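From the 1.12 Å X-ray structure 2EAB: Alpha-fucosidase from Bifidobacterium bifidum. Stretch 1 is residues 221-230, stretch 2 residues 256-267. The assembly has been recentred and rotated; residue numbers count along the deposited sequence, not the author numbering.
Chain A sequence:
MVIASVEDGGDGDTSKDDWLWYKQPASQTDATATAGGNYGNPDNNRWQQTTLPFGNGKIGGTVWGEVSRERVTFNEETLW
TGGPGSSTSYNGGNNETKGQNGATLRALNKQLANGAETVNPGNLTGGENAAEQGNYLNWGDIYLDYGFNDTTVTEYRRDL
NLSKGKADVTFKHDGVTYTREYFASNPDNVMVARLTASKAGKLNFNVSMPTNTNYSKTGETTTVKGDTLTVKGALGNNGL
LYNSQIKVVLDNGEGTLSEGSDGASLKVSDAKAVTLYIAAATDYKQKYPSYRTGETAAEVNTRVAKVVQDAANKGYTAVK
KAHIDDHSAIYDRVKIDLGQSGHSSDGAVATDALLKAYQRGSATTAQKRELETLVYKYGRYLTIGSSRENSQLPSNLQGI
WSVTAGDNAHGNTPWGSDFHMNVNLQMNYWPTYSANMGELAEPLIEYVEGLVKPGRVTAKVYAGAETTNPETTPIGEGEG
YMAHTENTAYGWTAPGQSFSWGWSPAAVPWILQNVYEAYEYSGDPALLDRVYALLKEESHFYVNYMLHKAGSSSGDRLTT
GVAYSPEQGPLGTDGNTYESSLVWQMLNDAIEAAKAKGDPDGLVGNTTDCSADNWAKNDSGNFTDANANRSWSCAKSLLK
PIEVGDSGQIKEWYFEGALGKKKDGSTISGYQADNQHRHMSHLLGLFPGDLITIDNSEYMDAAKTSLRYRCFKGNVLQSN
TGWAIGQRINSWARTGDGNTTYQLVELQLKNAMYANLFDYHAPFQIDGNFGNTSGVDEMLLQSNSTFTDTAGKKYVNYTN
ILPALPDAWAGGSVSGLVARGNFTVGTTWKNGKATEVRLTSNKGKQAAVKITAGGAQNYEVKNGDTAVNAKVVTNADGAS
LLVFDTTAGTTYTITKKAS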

ATOM      1  N   THR A 221      13.017 -27.599  16.445  1.00 11.27           N
ATOM      2  CA  THR A 221      14.069 -28.530  16.053  1.00 11.92           C
ATOM      3  C   THR A 221      14.579 -28.201  14.653  1.00 11.91           C
ATOM      4  O   THR A 221      13.838 -27.674  13.810  1.00 11.68           O
ATOM      5  N   THR A 222      15.857 -28.494  14.429  1.00 12.27           N
ATOM      6  CA  THR A 222      16.464 -28.436  13.105  1.00 13.07           C
ATOM      7  C   THR A 222      17.036 -29.812  12.817  1.00 13.55           C
ATOM      8  O   THR A 222      17.907 -30.299  13.549  1.00 14.16           O
ATOM      9  N   THR A 223      16.535 -30.444  11.762  1.00 14.01           N
ATOM     10  CA  THR A 223      16.934 -31.808  11.444  1.00 14.82           C
ATOM     11  C   THR A 223      17.179 -31.991   9.956  1.00 15.24           C
ATOM     12  O   THR A 223      16.614 -31.276   9.118  1.00 15.14           O
ATOM     13  N   VAL A 224      18.034 -32.961   9.646  1.00 15.77           N
ATOM     14  CA  VAL A 224      18.355 -33.325   8.276  1.00 16.62           C
ATOM     15  C   VAL A 224      17.900 -34.758   8.010  1.00 16.92           C
ATOM     16  O   VAL A 224      18.148 -35.662   8.817  1.00 16.97           O
ATOM     17  N   LYS A 225      17.217 -34.953   6.887  1.00 17.32           N
ATOM     18  CA  LYS A 225      16.921 -36.289   6.384  1.00 17.97           C
ATOM     19  C   LYS A 225      17.149 -36.287   4.881  1.00 17.55           C
ATOM     20  O   LYS A 225      16.451 -35.589   4.137  1.00 17.73           O
ATOM     21  N   GLY A 226      18.142 -37.059   4.445  1.00 17.30           N
ATOM     22  CA  GLY A 226      18.505 -37.120   3.035  1.00 16.64           C
ATOM     23  C   GLY A 226      18.885 -35.749   2.513  1.00 16.05           C
ATOM     24  O   GLY A 226      19.777 -35.097   3.058  1.00 16.23           O
ATOM     25  N   ASP A 227      18.178 -35.301   1.479  1.00 15.27           N
ATOM     26  CA  ASP A 227      18.506 -34.047   0.802  1.00 14.50           C
ATOM     27  C   ASP A 227      17.827 -32.803   1.391  1.00 13.86           C
ATOM     28  O   ASP A 227      17.923 -31.721   0.810  1.00 13.67           O
ATOM     29  N   THR A 228      17.166 -32.948   2.539  1.00 13.32           N
ATOM     30  CA  THR A 228      16.314 -31.879   3.070  1.00 12.87           C
ATOM     31  C   THR A 228      16.618 -31.481   4.513  1.00 12.59           C
ATOM     32  O   THR A 228      16.731 -32.329   5.402  1.00 12.59           O
ATOM     33  N   LEU A 229      16.758 -30.171   4.709  1.00 12.16           N
ATOM     34  CA  LEU A 229      16.902 -29.552   6.019  1.00 12.10           C
ATOM     35  C   LEU A 229      15.549 -28.989   6.453  1.00 11.61           C
ATOM     36  O   LEU A 229      14.901 -28.268   5.686  1.00 11.69           O
ATOM     37  N   THR A 230      15.128 -29.324   7.669  1.00 11.14           N
ATOM     38  CA  THR A 230      13.847 -28.863   8.203  1.00 11.10           C
ATOM     39  C   THR A 230      14.040 -28.115   9.512  1.00 10.80           C
ATOM     40  O   THR A 230      14.677 -28.621  10.443  1.00 10.88           O
ATOM     41  N   THR A 256      28.721 -34.421  -3.681  1.00 23.94           N
ATOM     42  CA  THR A 256      28.317 -35.171  -2.500  1.00 23.93           C
ATOM     43  C   THR A 256      27.486 -34.297  -1.569  1.00 23.68           C
ATOM     44  O   THR A 256      27.842 -33.149  -1.290  1.00 23.66           O
ATOM     45  N   LEU A 257      26.371 -34.851  -1.108  1.00 23.44           N
ATOM     46  CA  LEU A 257      25.520 -34.192  -0.132  1.00 23.35           C
ATOM     47  C   LEU A 257      25.606 -34.940   1.192  1.00 23.42           C
ATOM     48  O   LEU A 257      25.357 -36.148   1.252  1.00 23.42           O
ATOM     49  N   SER A 258      25.979 -34.220   2.246  1.00 23.38           N
ATOM     50  CA  SER A 258      26.104 -34.812   3.572  1.00 23.44           C
ATOM     51  C   SER A 258      25.547 -33.893   4.653  1.00 23.46           C
ATOM     52  O   SER A 258      25.402 -32.684   4.448  1.00 23.32           O
ATOM     53  N   GLU A 259      25.233 -34.479   5.804  1.00 23.53           N
ATOM     54  CA  GLU A 259      24.766 -33.720   6.952  1.00 23.69           C
ATOM     55  C   GLU A 259      25.926 -32.921   7.533  1.00 23.46           C
ATOM     56  O   GLU A 259      27.019 -33.457   7.731  1.00 23.32           O
ATOM     57  N   GLY A 260      25.683 -31.638   7.785  1.00 23.34           N
ATOM     58  CA  GLY A 260      26.682 -30.757   8.383  1.00 23.38           C
ATOM     59  C   GLY A 260      27.118 -31.258   9.746  1.00 23.51           C
ATOM     60  O   GLY A 260      26.331 -31.880  10.469  1.00 23.40           O
ATOM     61  N   SER A 261      28.376 -30.988  10.091  1.00 23.62           N
ATOM     62  CA  SER A 261      28.963 -31.439  11.356  1.00 23.74           C
ATOM     63  C   SER A 261      28.232 -30.908  12.593  1.00 23.60           C
ATOM     64  O   SER A 261      28.293 -31.517  13.664  1.00 23.67           O
ATOM     65  N   ASP A 262      27.535 -29.782  12.437  1.00 23.32           N
ATOM     66  CA  ASP A 262      26.763 -29.190  13.533  1.00 22.97           C
ATOM     67  C   ASP A 262      25.386 -29.841  13.726  1.00 22.57           C
ATOM     68  O   ASP A 262      24.683 -29.539  14.692  1.00 22.78           O
ATOM     69  N   GLY A 263      25.010 -30.724  12.801  1.00 21.88           N
ATOM     70  CA  GLY A 263      23.718 -31.412  12.843  1.00 21.11           C
ATOM     71  C   GLY A 263      22.528 -30.501  12.590  1.00 20.42           C
ATOM     72  O   GLY A 263      21.385 -30.864  12.879  1.00 20.69           O
ATOM     73  N   ALA A 264      22.798 -29.319  12.041  1.00 19.53           N
ATOM     74  CA  ALA A 264      21.766 -28.310  11.815  1.00 18.51           C
ATOM     75  C   ALA A 264      21.949 -27.636  10.457  1.00 17.84           C
ATOM     76  O   ALA A 264      21.519 -26.497  10.244  1.00 17.76           O
ATOM     77  N   SER A 265      22.589 -28.358   9.539  1.00 17.01           N
ATOM     78  CA  SER A 265      22.910 -27.835   8.218  1.00 16.40           C
ATOM     79  C   SER A 265      23.176 -28.964   7.227  1.00 16.24           C
ATOM     80  O   SER A 265      23.314 -30.128   7.611  1.00 16.13           O
ATOM     81  N   LEU A 266      23.240 -28.604   5.950  1.00 16.13           N
ATOM     82  CA  LEU A 266      23.530 -29.552   4.888  1.00 16.39           C
ATOM     83  C   LEU A 266      24.803 -29.101   4.184  1.00 16.13           C
ATOM     84  O   LEU A 266      24.997 -27.908   3.939  1.00 15.67           O
ATOM     85  N   LYS A 267      25.678 -30.058   3.882  1.00 16.27           N
ATOM     86  CA  LYS A 267      26.963 -29.768   3.257  1.00 16.61           C
ATOM     87  C   LYS A 267      26.983 -30.254   1.814  1.00 16.47           C
ATOM     88  O   LYS A 267      26.713 -31.427   1.540  1.00 16.25           O
TER

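Two hairpins lie against each other here, and no direct hydrogen bond joins them; apolar packing and two bridging waters make the contact. Alternation along the strand 221-225 sorts its side chains: Thr222 and Val224 point toward the other stretch, Thr223 and Lys225 away. Leu229 on the partner strand also points toward the second hairpin; from that hairpin Leu257, Glu259 and Leu266 point back.

Leu266 is the hub of the apolar packing. Its chi1 of -138° and chi2 of 24° both lie between wells, and its CD1 meets Val224 CG1 at 3.5 Å. Its CD2 lies 3.4 Å from Asp227 O and 4.4 Å from Leu229 CB, so one branched side chain reaches both strands of the first hairpin. Val224, with chi1 t, also sets CG2 3.4 Å from Ser265 O; its compact, branched shape covers backbone and side chain together. Leu229 (t, p) places CD1 3.7 Å from Ala264 O. Thr222, in the m rotamer, turns its methyl inward, with CG2 3.8 Å from Ala264 CB. At the turn, Leu257 (t, p) brings CD2 within 3.6 Å of Asp227 CB.

Several polar groups find partners within their own hairpins, and Asp227 and Ser265 also bond elsewhere in the structure. Asp227 (p) leads its carboxylate away from the contact, where OD1 accepts from Thr228 OG1 at 2.8 Å. Asp262 OD1 accepts from Ser265 OG at 2.7 Å and from Ala264 N at 2.8 Å, bracing the second turn. Gly260 suits the tight spot beside Ser265, since a CB would clash with Ser265 OG.

Water completes the more open side. Water 1 donates to Thr222 O (2.8 Å) and Gly263 O (2.6 Å), linking two acceptors that cannot bond each other. Water 2 accepts from Val224 N at 2.9 Å and donates to Glu259 OE2 at 3.2 Å; the extended Glu259 (chi1 and chi2 t) carries its carboxylate out to this water.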

ATOM      1  CB  THR A 221      13.593 -30.002  16.083  1.00 12.18           C
ATOM      2  OG1 THR A 221      12.491 -30.172  15.186  1.00 13.17           O
ATOM      3  CG2 THR A 221      13.170 -30.412  17.488  1.00 12.81           C
ATOM      4  CB  THR A 222      17.591 -27.395  13.031  1.00 13.36           C
ATOM      5  OG1 THR A 222      17.076 -26.107  13.378  1.00 13.39           O
ATOM      6  CG2 THR A 222      18.178 -27.333  11.630  1.00 13.81           C
ATOM      7  CB  THR A 223      15.883 -32.843  11.907  1.00 15.02           C
ATOM      8  OG1 THR A 223      14.606 -32.500  11.361  1.00 15.46           O
ATOM      9  CG2 THR A 223      15.789 -32.900  13.430  1.00 15.48           C
ATOM     10  CB  VAL A 224      19.875 -33.194   8.003  1.00 16.73           C
ATOM     11  CG1 VAL A 224      20.249 -33.799   6.654  1.00 16.99           C
ATOM     12  CG2 VAL A 224      20.313 -31.739   8.073  1.00 17.16           C
ATOM     13  CB  LYS A 225      15.491 -36.719   6.724  1.00 17.99           C
ATOM     14  CG  LYS A 225      15.187 -38.178   6.380  1.00 19.14           C
ATOM     15  CD  LYS A 225      13.813 -38.606   6.865  1.00 19.52           C
ATOM     16  CE  LYS A 225      13.496 -40.043   6.466  1.00 21.62           C
ATOM     17  NZ  LYS A 225      14.290 -41.041   7.241  1.00 23.34           N
ATOM     18  CB  ASP A 227      18.201 -34.155  -0.702  1.00 14.64           C
ATOM     19  CG  ASP A 227      16.714 -34.320  -1.004  1.00 15.15           C
ATOM     20  OD1 ASP A 227      15.889 -34.362  -0.065  1.00 16.26           O
ATOM     21  OD2 ASP A 227      16.369 -34.412  -2.201  1.00 16.40           O
ATOM     22  CB  THR A 228      14.819 -32.236   2.900  1.00 12.92           C
ATOM     23  OG1 THR A 228      14.559 -32.488   1.516  1.00 13.24           O
ATOM     24  CG2 THR A 228      13.905 -31.099   3.367  1.00 12.60           C
ATOM     25  CB  LEU A 229      17.932 -28.422   5.942  1.00 12.33           C
ATOM     26  CG  LEU A 229      18.155 -27.528   7.164  1.00 12.55           C
ATOM     27  CD1 LEU A 229      18.914 -28.273   8.245  1.00 13.22           C
ATOM     28  CD2 LEU A 229      18.898 -26.263   6.773  1.00 12.72           C
ATOM     29  CB  THR A 230      12.873 -30.037   8.440  1.00 11.10           C
ATOM     30  OG1 THR A 230      12.653 -30.736   7.210  1.00 11.72           O
ATOM     31  CG2 THR A 230      11.531 -29.542   8.987  1.00 11.32           C
ATOM     32  CB  THR A 256      29.542 -35.747  -1.745  1.00 23.93           C
ATOM     33  OG1 THR A 256      30.343 -36.515  -2.652  1.00 24.50           O
ATOM     34  CG2 THR A 256      29.110 -36.637  -0.584  1.00 24.34           C
ATOM     35  CB  LEU A 257      24.076 -34.139  -0.639  1.00 23.35           C
ATOM     36  CG  LEU A 257      23.064 -33.253   0.087  1.00 23.31           C
ATOM     37  CD1 LEU A 257      23.530 -31.805   0.151  1.00 22.89           C
ATOM     38  CD2 LEU A 257      21.736 -33.344  -0.624  1.00 23.20           C
ATOM     39  CB  SER A 258      27.564 -35.167   3.871  1.00 23.40           C
ATOM     40  OG  SER A 258      28.374 -34.004   3.945  1.00 23.56           O
ATOM     41  CB  GLU A 259      24.178 -34.661   8.005  1.00 23.73           C
ATOM     42  CG  GLU A 259      23.429 -33.961   9.131  1.00 24.30           C
ATOM     43  CD  GLU A 259      22.631 -34.924   9.992  1.00 24.39           C
ATOM     44  OE1 GLU A 259      22.032 -35.875   9.441  1.00 25.38           O
ATOM     45  OE2 GLU A 259      22.591 -34.722  11.224  1.00 25.75           O
ATOM     46  CB  SER A 261      30.455 -31.087  11.418  1.00 23.85           C
ATOM     47  OG  SER A 261      30.674 -29.706  11.179  1.00 24.59           O
ATOM     48  CB  ASP A 262      26.642 -27.663  13.364  1.00 23.22           C
ATOM     49  CG  ASP A 262      25.859 -27.251  12.114  1.00 23.29           C
ATOM     50  OD1 ASP A 262      25.268 -28.111  11.428  1.00 22.99           O
ATOM     51  OD2 ASP A 262      25.835 -26.039  11.822  1.00 24.73           O
ATOM     52  CB  ALA A 264      21.783 -27.280  12.940  1.00 18.59           C
ATOM     53  CB  SER A 265      24.122 -26.904   8.297  1.00 16.24           C
ATOM     54  OG  SER A 265      25.276 -27.606   8.727  1.00 16.22           O
ATOM     55  CB  LEU A 266      22.349 -29.603   3.919  1.00 16.74           C
ATOM     56  CG  LEU A 266      21.803 -30.902   3.316  1.00 18.13           C
ATOM     57  CD1 LEU A 266      22.105 -32.147   4.140  1.00 18.70           C
ATOM     58  CD2 LEU A 266      20.301 -30.758   3.103  1.00 18.22           C
ATOM     59  CB  LYS A 267      28.102 -30.416   4.053  1.00 16.54           C
ATOM     60  CG  LYS A 267      29.504 -30.050   3.574  1.00 17.10           C
ATOM     61  CD  LYS A 267      30.553 -30.891   4.287  1.00 17.57           C
ATOM     62  CE  LYS A 267      31.958 -30.458   3.914  1.00 19.57           C
ATOM     63  NZ  LYS A 267      32.987 -31.295   4.589  1.00 20.14           N
TER
HETATM   64  O   HOH W   1      19.612 -32.540  13.912  1.00 28.15           O
HETATM   65  O   HOH W   2      19.495 -34.165  11.796  1.00 22.10           O